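Local coordinates for probable amino acid aminotransferase (Mycobacterium tuberculosis, PDB 6Q1S), which belongs to the class IV aminotransferase family and binds 4'-deoxy-4'-aminopyridoxal-5'-phosphate and 2-oxoglutaric acid in neighbouring parts of one site, at residues M159-H164 against E184-T189; D172-F175 against Y181-E184; P210-L215 against Y236-V241. All blocks are in the same frame, centred on the assembly; numbering follows the deposited sequence.

Contact 1: residues M159-H164 against E184-T189; sequences MAVLRH and EGPRST. With PMP (4'-deoxy-4'-aminopyridoxal-5'-phosphate), chain G; AKG (2-oxoglutaric acid), chain H.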
loop_
_atom_site.group_PDB
_atom_site.type_symbol
_atom_site.label_atom_id
_atom_site.label_comp_id
_atom_site.label_asym_id
_atom_site.label_seq_id
_atom_site.Cartn_x
_atom_site.Cartn_y
_atom_site.Cartn_z
ATOM N N MET B 159 2.622 2.160 -8.361
ATOM C CA MET B 159 3.866 2.290 -9.111
ATOM C C MET B 159 4.131 1.053 -9.960
ATOM O O MET B 159 4.654 1.161 -11.076
ATOM C CB MET B 159 5.024 2.552 -8.149
ATOM C CG MET B 159 4.826 3.783 -7.278
ATOM S SD MET B 159 4.487 5.271 -8.238
ATOM C CE MET B 159 5.899 5.289 -9.339
ATOM N N ALA B 160 3.776 -0.129 -9.452
ATOM C CA ALA B 160 3.965 -1.357 -10.219
ATOM C C ALA B 160 3.076 -1.376 -11.457
ATOM O O ALA B 160 3.487 -1.868 -12.515
ATOM C CB ALA B 160 3.689 -2.574 -9.339
ATOM N N VAL B 161 1.854 -0.851 -11.342
ATOM C CA VAL B 161 0.958 -0.779 -12.493
ATOM C C VAL B 161 1.554 0.114 -13.572
ATOM O O VAL B 161 1.462 -0.184 -14.771
ATOM C CB VAL B 161 -0.436 -0.293 -12.048
ATOM C CG1 VAL B 161 -1.244 0.194 -13.238
ATOM C CG2 VAL B 161 -1.175 -1.407 -11.322
ATOM N N LEU B 162 2.187 1.217 -13.169
ATOM C CA LEU B 162 2.816 2.105 -14.140
ATOM C C LEU B 162 4.024 1.442 -14.793
ATOM O O LEU B 162 4.262 1.621 -15.992
ATOM C CB LEU B 162 3.219 3.416 -13.468
ATOM C CG LEU B 162 2.076 4.376 -13.139
ATOM C CD1 LEU B 162 2.553 5.474 -12.201
ATOM C CD2 LEU B 162 1.493 4.971 -14.411
ATOM N N ARG B 163 4.800 0.678 -14.020
ATOM C CA ARG B 163 5.929 -0.045 -14.597
ATOM C C ARG B 163 5.458 -1.140 -15.544
ATOM O O ARG B 163 6.122 -1.418 -16.550
ATOM C CB ARG B 163 6.799 -0.638 -13.489
ATOM C CG ARG B 163 7.640 0.385 -12.742
ATOM C CD ARG B 163 8.678 -0.299 -11.864
ATOM N NE ARG B 163 8.078 -1.301 -10.989
ATOM C CZ ARG B 163 7.612 -1.048 -9.770
ATOM N NH1 ARG B 163 7.682 0.179 -9.271
ATOM N NH2 ARG B 163 7.080 -2.023 -9.045
ATOM N N HIS B 164 4.324 -1.774 -15.235
ATOM C CA HIS B 164 3.766 -2.787 -16.125
ATOM C C HIS B 164 3.414 -2.191 -17.481
ATOM O O HIS B 164 3.687 -2.796 -18.524
ATOM C CB HIS B 164 2.538 -3.426 -15.472
ATOM C CG HIS B 164 1.740 -4.301 -16.390
ATOM N ND1 HIS B 164 0.641 -3.843 -17.084
ATOM C CD2 HIS B 164 1.873 -5.608 -16.719
ATOM C CE1 HIS B 164 0.134 -4.826 -17.805
ATOM N NE2 HIS B 164 0.865 -5.908 -17.604
ATOM N N GLU B 184 -10.177 5.579 -12.428
ATOM C CA GLU B 184 -9.219 6.675 -12.345
ATOM C C GLU B 184 -7.879 6.167 -12.860
ATOM O O GLU B 184 -7.766 5.036 -13.339
ATOM C CB GLU B 184 -9.098 7.202 -10.912
ATOM C CG GLU B 184 -8.516 6.192 -9.935
ATOM C CD GLU B 184 -8.391 6.739 -8.525
ATOM O OE1 GLU B 184 -8.108 5.944 -7.604
ATOM O OE2 GLU B 184 -8.576 7.960 -8.335
ATOM N N GLY B 185 -6.862 7.018 -12.766
ATOM C CA GLY B 185 -5.508 6.600 -13.032
ATOM C C GLY B 185 -4.788 6.248 -11.747
ATOM O O GLY B 185 -5.217 6.617 -10.650
ATOM N N PRO B 186 -3.665 5.533 -11.856
ATOM C CA PRO B 186 -2.864 5.236 -10.655
ATOM C C PRO B 186 -2.268 6.473 -10.003
ATOM O O PRO B 186 -1.806 6.389 -8.858
ATOM C CB PRO B 186 -1.771 4.298 -11.182
ATOM C CG PRO B 186 -1.695 4.595 -12.648
ATOM C CD PRO B 186 -3.096 4.917 -13.066
ATOM N N ARG B 187 -2.260 7.616 -10.700
ATOM C CA ARG B 187 -1.737 8.846 -10.117
ATOM C C ARG B 187 -2.450 10.081 -10.663
ATOM O O ARG B 187 -1.892 11.183 -10.586
ATOM C CB ARG B 187 -0.227 8.960 -10.372
ATOM C CG ARG B 187 0.155 8.972 -11.845
ATOM C CD ARG B 187 1.660 9.066 -12.021
ATOM N NE ARG B 187 2.075 8.873 -13.407
ATOM C CZ ARG B 187 3.307 8.539 -13.778
ATOM N NH1 ARG B 187 4.253 8.363 -12.864
ATOM N NH2 ARG B 187 3.597 8.381 -15.063
ATOM N N SER B 188 -3.662 9.939 -11.197
ATOM C CA SER B 188 -4.329 11.058 -11.846
ATOM C C SER B 188 -5.829 10.805 -11.889
ATOM O O SER B 188 -6.309 9.708 -11.592
ATOM C CB SER B 188 -3.781 11.275 -13.259
ATOM O OG SER B 188 -3.666 10.042 -13.947
ATOM N N THR B 189 -6.562 11.849 -12.267
ATOM C CA THR B 189 -8.009 11.817 -12.410
ATOM C C THR B 189 -8.372 11.846 -13.887
ATOM O O THR B 189 -7.786 12.608 -14.664
ATOM C CB THR B 189 -8.659 13.002 -11.685
ATOM O OG1 THR B 189 -8.348 12.938 -10.286
ATOM C CG2 THR B 189 -10.169 12.990 -11.868
HETATM N N1 PMP G . -5.990 9.539 -8.206
HETATM C C2 PMP G . -4.921 9.032 -7.547
HETATM C C2A PMP G . -4.888 7.572 -7.174
HETATM C C3 PMP G . -3.779 9.910 -7.188
HETATM O O3 PMP G . -2.694 9.425 -6.526
HETATM C C4 PMP G . -3.865 11.335 -7.580
HETATM C C4A PMP G . -2.756 12.309 -7.261
HETATM N N4A PMP G . -1.520 11.883 -7.940
HETATM C C5 PMP G . -5.089 11.764 -8.298
HETATM C C6 PMP G . -6.086 10.830 -8.568
HETATM C C5A PMP G . -5.251 13.205 -8.728
HETATM O O4P PMP G . -5.363 14.037 -7.575
HETATM P P PMP G . -4.817 15.552 -7.599
HETATM O O1P PMP G . -3.334 15.521 -7.883
HETATM O O2P PMP G . -5.541 16.313 -8.685
HETATM O O3P PMP G . -5.073 16.192 -6.256
HETATM C C1 AKG H . 2.652 12.723 -10.461
HETATM O O1 AKG H . 3.058 12.119 -11.477
HETATM O O2 AKG H . 2.380 13.943 -10.483
HETATM C C2 AKG H . 2.488 11.983 -9.212
HETATM O O5 AKG H . 1.410 11.986 -8.639
HETATM C C3 AKG H . 3.652 11.209 -8.638
HETATM C C4 AKG H . 3.640 9.789 -9.191
HETATM C C5 AKG H . 5.027 9.396 -9.636
HETATM O O3 AKG H . 5.974 10.172 -9.382
HETATM O O4 AKG H . 5.177 8.314 -10.245
#
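The ligand site of this class IV aminotransferase has a wall in which L162, on helix 156-166, packs against P186 and R187 of the loop 184-189. L162 divides its two methyl branches between these residues. CD2 rests on the pyrrolidine ring, 3.7 Å from P186 CG, while CD1 sits over one face of the R187 guanidinium, displaced from its centre and 3.4 Å from R187 NH1. The polar work is done at the edge, where R187 NH1 donates in plane to AKG O4 at 2.8 Å, with a bent N-H...O angle of 131°; R187 NE has a long, weak ion pair with D172 OD2. The side chain of R187 reaches this far because it is extended from CG to NE (chi2 -179°). M159 approaches the same ligand oxygen from the helix, with its CE 3.2 Å from AKG O4. The main chain of R187 serves the second ligand: R187 O accepts a bond of 2.8 Å from PMP N4A. Behind this wall runs strand 172-176, where V161 packs on V173 and F175, and L162 and P186 both lean on D172; W145 of the second subunit packs on A160 and V161 of the helix.

Contact 2: residues D172-F175 against Y181-E184; sequences DVIF and YVLE. With PMP (4'-deoxy-4'-aminopyridoxal-5'-phosphate), chain G.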
loop_
_atom_site.group_PDB
_atom_site.type_symbol
_atom_site.label_atom_id
_atom_site.label_comp_id
_atom_site.label_asym_id
_atom_site.label_seq_id
_atom_site.Cartn_x
_atom_site.Cartn_y
_atom_site.Cartn_z
ATOM N N ASP B 172 1.078 5.730 -19.203
ATOM C CA ASP B 172 0.207 5.783 -18.036
ATOM C C ASP B 172 -0.865 4.710 -18.184
ATOM O O ASP B 172 -0.843 3.910 -19.126
ATOM C CB ASP B 172 -0.398 7.180 -17.874
ATOM C CG ASP B 172 -0.572 7.573 -16.421
ATOM O OD1 ASP B 172 -1.145 6.777 -15.648
ATOM O OD2 ASP B 172 -0.143 8.688 -16.054
ATOM N N VAL B 173 -1.811 4.699 -17.250
ATOM C CA VAL B 173 -2.830 3.660 -17.168
ATOM C C VAL B 173 -4.160 4.319 -16.836
ATOM O O VAL B 173 -4.207 5.308 -16.097
ATOM C CB VAL B 173 -2.468 2.592 -16.109
ATOM C CG1 VAL B 173 -3.653 1.684 -15.803
ATOM C CG2 VAL B 173 -1.286 1.767 -16.564
ATOM N N ILE B 174 -5.235 3.786 -17.404
ATOM C CA ILE B 174 -6.592 4.129 -17.007
ATOM C C ILE B 174 -7.208 2.870 -16.417
ATOM O O ILE B 174 -7.380 1.866 -17.121
ATOM C CB ILE B 174 -7.423 4.663 -18.183
ATOM C CG1 ILE B 174 -6.881 6.020 -18.638
ATOM C CG2 ILE B 174 -8.888 4.782 -17.784
ATOM C CD1 ILE B 174 -7.643 6.627 -19.790
ATOM N N PHE B 175 -7.514 2.910 -15.123
ATOM C CA PHE B 175 -8.097 1.760 -14.449
ATOM C C PHE B 175 -9.557 1.603 -14.843
ATOM O O PHE B 175 -10.324 2.571 -14.829
ATOM C CB PHE B 175 -7.982 1.916 -12.933
ATOM C CG PHE B 175 -6.684 1.426 -12.367
ATOM C CD1 PHE B 175 -6.201 0.170 -12.696
ATOM C CD2 PHE B 175 -5.944 2.222 -11.511
ATOM C CE1 PHE B 175 -5.008 -0.285 -12.175
ATOM C CE2 PHE B 175 -4.746 1.772 -10.989
ATOM C CZ PHE B 175 -4.278 0.515 -11.322
ATOM N N TYR B 181 -16.749 0.022 -15.870
ATOM C CA TYR B 181 -16.827 1.468 -15.732
ATOM C C TYR B 181 -15.443 2.053 -15.473
ATOM O O TYR B 181 -14.605 1.436 -14.808
ATOM C CB TYR B 181 -17.780 1.850 -14.591
ATOM C CG TYR B 181 -19.217 1.438 -14.852
ATOM C CD1 TYR B 181 -19.739 0.285 -14.280
ATOM C CD2 TYR B 181 -20.045 2.191 -15.673
ATOM C CE1 TYR B 181 -21.040 -0.107 -14.514
ATOM C CE2 TYR B 181 -21.353 1.805 -15.914
ATOM C CZ TYR B 181 -21.843 0.654 -15.331
ATOM O OH TYR B 181 -23.144 0.269 -15.570
ATOM N N VAL B 182 -15.213 3.252 -16.006
ATOM C CA VAL B 182 -13.933 3.929 -15.825
ATOM C C VAL B 182 -13.799 4.406 -14.385
ATOM O O VAL B 182 -14.726 5.006 -13.819
ATOM C CB VAL B 182 -13.797 5.094 -16.816
ATOM C CG1 VAL B 182 -12.497 5.854 -16.570
ATOM C CG2 VAL B 182 -13.840 4.573 -18.240
ATOM N N LEU B 183 -12.638 4.144 -13.783
ATOM C CA LEU B 183 -12.381 4.541 -12.406
ATOM C C LEU B 183 -11.489 5.778 -12.352
ATOM O O LEU B 183 -11.987 6.904 -12.251
ATOM C CB LEU B 183 -11.738 3.386 -11.636
ATOM C CG LEU B 183 -12.620 2.155 -11.416
ATOM C CD1 LEU B 183 -11.833 1.041 -10.749
ATOM C CD2 LEU B 183 -13.829 2.527 -10.577
ATOM N N GLU B 184 -10.177 5.579 -12.428
ATOM C CA GLU B 184 -9.219 6.675 -12.345
ATOM C C GLU B 184 -7.879 6.167 -12.860
ATOM O O GLU B 184 -7.766 5.036 -13.339
ATOM C CB GLU B 184 -9.098 7.202 -10.912
ATOM C CG GLU B 184 -8.516 6.192 -9.935
ATOM C CD GLU B 184 -8.391 6.739 -8.525
ATOM O OE1 GLU B 184 -8.108 5.944 -7.604
ATOM O OE2 GLU B 184 -8.576 7.960 -8.335
HETATM N N1 PMP G . -5.990 9.539 -8.206
HETATM C C2 PMP G . -4.921 9.032 -7.547
HETATM C C2A PMP G . -4.888 7.572 -7.174
HETATM C C3 PMP G . -3.779 9.910 -7.188
HETATM O O3 PMP G . -2.694 9.425 -6.526
HETATM C C4 PMP G . -3.865 11.335 -7.580
HETATM C C4A PMP G . -2.756 12.309 -7.261
HETATM N N4A PMP G . -1.520 11.883 -7.940
HETATM C C5 PMP G . -5.089 11.764 -8.298
HETATM C C6 PMP G . -6.086 10.830 -8.568
HETATM C C5A PMP G . -5.251 13.205 -8.728
HETATM O O4P PMP G . -5.363 14.037 -7.575
HETATM P P PMP G . -4.817 15.552 -7.599
HETATM O O1P PMP G . -3.334 15.521 -7.883
HETATM O O2P PMP G . -5.541 16.313 -8.685
HETATM O O3P PMP G . -5.073 16.192 -6.256
#
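F175 and E184, which bury more surface here than any other residues of the two segments, meet chiefly through their main chains. F175 N donates to E184 O at 2.8 Å, and F175 O in turn accepts from L183 N at 3.0 Å. One residue thus pairs with two successive ones, a bulge-like irregularity beside the strand, although 183-184 is not itself regular strand. The F175 side chain comes nearest E184 O at its root, with F175 CB at 3.2 Å, and the ring then leads away; V173 CG1 lies over one face of it. I174 adds an apolar touch, its CG2 4.0 Å from V182 CG1, and L244 of helix 241-245 packs on both residues. The E184 side chain leaves in another direction. Its CG is wedged between backbone N and carbonyl carbon (chi1 65°), and the chain beyond is extended, which brings OE2 to 3.0 Å from PMP N1; the same oxygen accepts a hydrogen bond from L215 N. E184 is therefore anchored at both ends by polar contacts: its carbonyl is bonded to the strand, and its carboxylate is oriented by a backbone N-H beside the nitrogen of the ligand ring.

Contact 3: residues P210-L215 against Y236-V241; sequences PWYPIL and YRALRV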
loop_
_atom_site.group_PDB
_atom_site.type_symbol
_atom_site.label_atom_id
_atom_site.label_comp_id
_atom_site.label_asym_id
_atom_site.label_seq_id
_atom_site.Cartn_x
_atom_site.Cartn_y
_atom_site.Cartn_z
ATOM N N PRO B 210 -18.013 10.383 -7.468
ATOM C CA PRO B 210 -17.143 10.218 -6.294
ATOM C C PRO B 210 -17.429 8.975 -5.472
ATOM O O PRO B 210 -16.540 8.535 -4.732
ATOM C CB PRO B 210 -17.421 11.486 -5.477
ATOM C CG PRO B 210 -18.812 11.868 -5.853
ATOM C CD PRO B 210 -18.971 11.490 -7.299
ATOM N N TRP B 211 -18.622 8.387 -5.572
ATOM C CA TRP B 211 -18.885 7.180 -4.801
ATOM C C TRP B 211 -18.164 5.961 -5.357
ATOM O O TRP B 211 -18.212 4.896 -4.729
ATOM C CB TRP B 211 -20.392 6.918 -4.713
ATOM C CG TRP B 211 -21.126 6.942 -6.017
ATOM C CD1 TRP B 211 -21.296 5.901 -6.882
ATOM C CD2 TRP B 211 -21.788 8.066 -6.607
ATOM N NE1 TRP B 211 -22.029 6.305 -7.971
ATOM C CE2 TRP B 211 -22.343 7.631 -7.827
ATOM C CE3 TRP B 211 -21.965 9.398 -6.222
ATOM C CZ2 TRP B 211 -23.065 8.480 -8.663
ATOM C CZ3 TRP B 211 -22.680 10.240 -7.055
ATOM C CH2 TRP B 211 -23.219 9.779 -8.262
ATOM N N TYR B 212 -17.498 6.086 -6.503
ATOM C CA TYR B 212 -16.626 5.027 -6.976
ATOM C C TYR B 212 -15.429 4.867 -6.037
ATOM O O TYR B 212 -15.045 5.810 -5.341
ATOM C CB TYR B 212 -16.126 5.330 -8.388
ATOM C CG TYR B 212 -17.109 5.036 -9.500
ATOM C CD1 TYR B 212 -18.436 4.729 -9.230
ATOM C CD2 TYR B 212 -16.694 5.040 -10.826
ATOM C CE1 TYR B 212 -19.328 4.455 -10.257
ATOM C CE2 TYR B 212 -17.575 4.766 -11.853
ATOM C CZ TYR B 212 -18.889 4.474 -11.565
ATOM O OH TYR B 212 -19.761 4.201 -12.592
ATOM N N PRO B 213 -14.818 3.677 -6.003
ATOM C CA PRO B 213 -13.625 3.481 -5.166
ATOM C C PRO B 213 -12.401 4.209 -5.702
ATOM O O PRO B 213 -11.414 3.566 -6.072
ATOM C CB PRO B 213 -13.426 1.961 -5.195
ATOM C CG PRO B 213 -14.047 1.532 -6.484
ATOM C CD PRO B 213 -15.232 2.432 -6.675
ATOM N N ILE B 214 -12.444 5.541 -5.748
ATOM C CA ILE B 214 -11.377 6.344 -6.335
ATOM C C ILE B 214 -11.094 7.537 -5.431
ATOM O O ILE B 214 -11.849 7.842 -4.506
ATOM C CB ILE B 214 -11.724 6.831 -7.759
ATOM C CG1 ILE B 214 -12.941 7.755 -7.731
ATOM C CG2 ILE B 214 -11.978 5.654 -8.688
ATOM C CD1 ILE B 214 -13.254 8.382 -9.072
ATOM N N LEU B 215 -9.985 8.214 -5.715
ATOM C CA LEU B 215 -9.649 9.447 -5.021
ATOM C C LEU B 215 -10.371 10.630 -5.656
ATOM O O LEU B 215 -10.611 10.665 -6.866
ATOM C CB LEU B 215 -8.138 9.694 -5.048
ATOM C CG LEU B 215 -7.164 8.919 -4.148
ATOM C CD1 LEU B 215 -7.372 9.285 -2.687
ATOM C CD2 LEU B 215 -7.238 7.404 -4.339
ATOM N N TYR B 236 -20.935 14.359 -13.119
ATOM C CA TYR B 236 -20.341 13.097 -12.700
ATOM C C TYR B 236 -21.199 11.978 -13.267
ATOM O O TYR B 236 -22.370 11.843 -12.900
ATOM C CB TYR B 236 -20.249 13.004 -11.176
ATOM C CG TYR B 236 -19.382 14.075 -10.553
ATOM C CD1 TYR B 236 -18.073 13.804 -10.185
ATOM C CD2 TYR B 236 -19.863 15.364 -10.357
ATOM C CE1 TYR B 236 -17.272 14.777 -9.625
ATOM C CE2 TYR B 236 -19.070 16.344 -9.796
ATOM C CZ TYR B 236 -17.774 16.046 -9.433
ATOM O OH TYR B 236 -16.975 17.018 -8.873
ATOM N N ARG B 237 -20.617 11.181 -14.160
ATOM C CA ARG B 237 -21.357 10.162 -14.883
ATOM C C ARG B 237 -20.608 8.840 -14.822
ATOM O O ARG B 237 -19.418 8.786 -14.501
ATOM C CB ARG B 237 -21.580 10.559 -16.351
ATOM C CG ARG B 237 -22.283 11.897 -16.557
ATOM C CD ARG B 237 -23.170 11.870 -17.793
ATOM N NE ARG B 237 -23.310 13.189 -18.408
ATOM C CZ ARG B 237 -24.136 14.142 -17.984
ATOM N NH1 ARG B 237 -24.909 13.935 -16.927
ATOM N NH2 ARG B 237 -24.184 15.305 -18.619
ATOM N N ALA B 238 -21.337 7.763 -15.090
ATOM C CA ALA B 238 -20.737 6.437 -15.208
ATOM C C ALA B 238 -20.129 6.314 -16.599
ATOM O O ALA B 238 -20.838 6.085 -17.581
ATOM C CB ALA B 238 -21.777 5.351 -14.956
ATOM N N LEU B 239 -18.809 6.459 -16.692
ATOM C CA LEU B 239 -18.128 6.393 -17.977
ATOM C C LEU B 239 -17.678 4.967 -18.242
ATOM O O LEU B 239 -17.253 4.254 -17.328
ATOM C CB LEU B 239 -16.917 7.333 -18.039
ATOM C CG LEU B 239 -17.021 8.863 -18.087
ATOM C CD1 LEU B 239 -17.748 9.463 -16.909
ATOM C CD2 LEU B 239 -15.624 9.463 -18.195
ATOM N N ARG B 240 -17.778 4.558 -19.499
ATOM C CA ARG B 240 -17.331 3.252 -19.951
ATOM C C ARG B 240 -16.154 3.417 -20.898
ATOM O O ARG B 240 -15.784 4.531 -21.281
ATOM C CB ARG B 240 -18.475 2.515 -20.659
ATOM C CG ARG B 240 -19.800 2.551 -19.914
ATOM C CD ARG B 240 -19.996 1.304 -19.080
ATOM N NE ARG B 240 -20.109 0.110 -19.911
ATOM C CZ ARG B 240 -20.188 -1.126 -19.432
ATOM N NH1 ARG B 240 -20.159 -1.335 -18.124
ATOM N NH2 ARG B 240 -20.290 -2.154 -20.264
ATOM N N VAL B 241 -15.547 2.285 -21.262
ATOM C CA VAL B 241 -14.408 2.331 -22.173
ATOM C C VAL B 241 -14.846 2.869 -23.528
ATOM O O VAL B 241 -14.092 3.589 -24.196
ATOM C CB VAL B 241 -13.758 0.937 -22.291
ATOM C CG1 VAL B 241 -12.714 0.922 -23.393
ATOM C CG2 VAL B 241 -13.118 0.543 -20.971
#
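A short backbone bond, I214 N to Y212 O at 2.6 Å, closes an inverse gamma turn centred on P213, a turn that begins at Y212, whose phenol reaches across to A238. The setting is a beta-alpha-beta crossover: strand 204-207 leads through the loop 210-215 into helix 218-229, and the chain returns as the parallel strand 233-236. The contact therefore joins the loop after the first strand to the end of the second and the loop beyond it. It has two patches. In one, P210 and Y236 cross at about a right angle, and P210 CD comes within 3.8 Å of Y236 CD1. The proline thus packs on a ring that the crossover helix also holds, through a bond from Q220 NE2 to Y236 OH and an edge-to-face contact with F224. In the other patch, chi1 of -79° puts CG of Y212 beside its backbone N and sends the phenol out toward the second loop. Around it, A137 and Y181 pack on the same side chain, which is buried although A238 itself is exposed. The hydroxyl oxygen Y212 OH abuts the alanine methyl, 3.3 Å from A238 CB and 3.6 Å from A238 CA.

From the N terminus, helix 156-166 opens contact 1 and strand 172-176 then opens contact 2. The chain turns back within a few residues, and 181-184 closes contact 2; the following loop, up to 189, closes contact 1. The shorter closure is thus nested in the longer, and the two share E184. Contact 3 comes later, in series, closing a loop of some twenty residues around helix 218-229. It is nevertheless a spatial neighbour of contact 2: V182 N probably bonds to L239 O at 2.6 Å, and Y212 CE2 packs on V182 O. Residues 181-184 accordingly tie strand 172-176 to the crossover loops, while contact 1 joins the helix to the ligand-binding loop.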